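Long-range contact in alanine racemase 1 (Caldanaerobacter subterraneus subsp. tengcongensis MB4, PDB 4Y2W), which belongs to the alanine racemase family, pairing an N-terminal eight-stranded parallel barrel with a mainly beta C-terminal domain: residues R245-R249 and I338-N342. The protein carries 1 engineered substitution. Residues are numbered along the deposited sequence; the frame is centred on the assembly and turned at random.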
loop_
_atom_site.group_PDB
_atom_site.type_symbol
_atom_site.label_atom_id
_atom_site.label_comp_id
_atom_site.label_asym_id
_atom_site.label_seq_id
_atom_site.Cartn_x
_atom_site.Cartn_y
_atom_site.Cartn_z
ATOM N N ARG A 245 7.497 10.977 -21.007
ATOM C CA ARG A 245 8.716 11.026 -20.202
ATOM C C ARG A 245 8.499 10.306 -18.873
ATOM O O ARG A 245 7.370 10.163 -18.404
ATOM C CB ARG A 245 9.157 12.475 -19.959
ATOM C CG ARG A 245 9.394 13.258 -21.242
ATOM C CD ARG A 245 10.462 14.336 -21.112
ATOM N NE ARG A 245 10.131 15.381 -20.139
ATOM C CZ ARG A 245 10.572 15.441 -18.878
ATOM N NH1 ARG A 245 11.379 14.508 -18.374
ATOM N NH2 ARG A 245 10.198 16.457 -18.105
ATOM N N GLU A 246 9.595 9.854 -18.279
ATOM C CA GLU A 246 9.550 9.099 -17.036
ATOM C C GLU A 246 9.186 10.027 -15.885
ATOM O O GLU A 246 9.857 11.041 -15.670
ATOM C CB GLU A 246 10.906 8.443 -16.779
ATOM C CG GLU A 246 10.882 7.321 -15.756
ATOM C CD GLU A 246 12.240 6.668 -15.610
ATOM O OE1 GLU A 246 12.411 5.554 -16.138
ATOM O OE2 GLU A 246 13.142 7.280 -14.996
ATOM N N THR A 247 8.123 9.680 -15.159
ATOM C CA THR A 247 7.580 10.537 -14.103
ATOM C C THR A 247 7.950 10.088 -12.691
ATOM O O THR A 247 8.000 10.914 -11.777
ATOM C CB THR A 247 6.045 10.621 -14.188
ATOM O OG1 THR A 247 5.492 9.302 -14.208
ATOM C CG2 THR A 247 5.620 11.361 -15.440
ATOM N N LEU A 248 8.199 8.791 -12.513
ATOM C CA LEU A 248 8.525 8.239 -11.199
ATOM C C LEU A 248 9.758 7.350 -11.240
ATOM O O LEU A 248 9.885 6.500 -12.121
ATOM C CB LEU A 248 7.348 7.426 -10.672
ATOM C CG LEU A 248 7.540 6.752 -9.309
ATOM C CD1 LEU A 248 6.223 6.737 -8.547
ATOM C CD2 LEU A 248 8.117 5.345 -9.429
ATOM N N ARG A 249 10.650 7.536 -10.268
ATOM C CA ARG A 249 11.755 6.604 -10.043
ATOM C C ARG A 249 11.689 6.038 -8.622
ATOM O O ARG A 249 11.865 6.767 -7.645
ATOM C CB ARG A 249 13.105 7.278 -10.280
ATOM C CG ARG A 249 13.346 7.717 -11.715
ATOM C CD ARG A 249 14.825 7.640 -12.064
ATOM N NE ARG A 249 15.652 8.310 -11.060
ATOM C CZ ARG A 249 16.916 8.002 -10.768
ATOM N NH1 ARG A 249 17.556 7.014 -11.392
ATOM N NH2 ARG A 249 17.551 8.691 -9.828
ATOM N N ILE A 338 12.175 0.796 -9.962
ATOM C CA ILE A 338 11.366 1.210 -11.103
ATOM C C ILE A 338 11.997 2.472 -11.663
ATOM O O ILE A 338 12.304 3.393 -10.907
ATOM C CB ILE A 338 9.918 1.549 -10.692
ATOM C CG1 ILE A 338 9.252 0.347 -10.017
ATOM C CG2 ILE A 338 9.115 2.018 -11.902
ATOM C CD1 ILE A 338 7.902 0.659 -9.406
ATOM N N GLY A 339 12.193 2.514 -12.977
ATOM C CA GLY A 339 12.730 3.701 -13.636
ATOM C C GLY A 339 14.087 3.527 -14.297
ATOM O O GLY A 339 14.560 2.409 -14.502
ATOM N N THR A 340 14.713 4.661 -14.608
ATOM C CA THR A 340 15.894 4.718 -15.467
ATOM C C THR A 340 17.168 4.900 -14.647
ATOM O O THR A 340 17.143 5.515 -13.584
ATOM C CB THR A 340 15.757 5.878 -16.483
ATOM O OG1 THR A 340 14.670 5.604 -17.377
ATOM C CG2 THR A 340 17.034 6.081 -17.300
ATOM N N GLN A 341 18.272 4.350 -15.147
ATOM C CA GLN A 341 19.592 4.547 -14.554
ATOM C C GLN A 341 20.677 4.222 -15.587
ATOM O O GLN A 341 20.895 3.056 -15.908
ATOM C CB GLN A 341 19.758 3.661 -13.309
ATOM C CG GLN A 341 20.882 4.103 -12.376
ATOM C CD GLN A 341 21.193 3.090 -11.288
ATOM O OE1 GLN A 341 21.541 1.942 -11.570
ATOM N NE2 GLN A 341 21.082 3.515 -10.035
ATOM N N ASN A 342 21.332 5.256 -16.116
ATOM C CA ASN A 342 22.451 5.097 -17.070
ATOM C C ASN A 342 22.139 4.242 -18.306
ATOM O O ASN A 342 22.558 3.082 -18.387
ATOM C CB ASN A 342 23.679 4.506 -16.364
ATOM C CG ASN A 342 24.113 5.315 -15.162
ATOM O OD1 ASN A 342 23.840 6.509 -15.067
ATOM N ND2 ASN A 342 24.803 4.663 -14.237
#
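Ile338 meets the start of strand 248-260 through backbone and side chain together. Its carbonyl O lies 3.4 Å from Arg249 CA in a CA-H...O contact, and its CG2 packs 4.3 Å from CD2 of Leu248; Val362 and Phe363 of helix 359-365 adjoin Ile338 and Leu248 respectively, extending this apolar patch. Through Ile338 and Gly339 the chain changes direction, with the CA of Gly339 4.7 Å from that of Arg249. The same Gly339 CA lies beside the carboxylate oxygen Glu246 OE1. Thr340 takes up that carboxylate. Its OG1 donates a 2.6 Å hydrogen bond to Glu246 OE1, arriving from above the carboxylate plane, 41° out of it. The Thr340 backbone N adds a weak hydrogen bond to Glu246 OE2, 3.1 Å long, so that one residue engages both carboxylate oxygens. Glu246 spans the gap because CG stands opposite its backbone N (chi1 -163°) and the chain runs on extended. The Thr340 carbonyl is used as well: Arg249 NH1 donates to Thr340 O at 2.7 Å, nearly in line with the C=O bond and within 9° of the guanidinium plane. Salt bridges from Arg249 NH2 to Glu12 and Glu334 hold the same guanidinium and probably help fix its rotation. Gln341 approaches only marginally, its CB 4.4 Å from Arg249 NH1, while its amide OE1 accepts from Gly305 N and its NE2 makes a weak hydrogen bond to Glu334. Here the entry to strand 248-260 is joined to the turn after its antiparallel neighbour, strand 334-336, by acidic and basic side chains reaching a threonine, within the mixed beta sheet of the alanine racemase C-terminal domain.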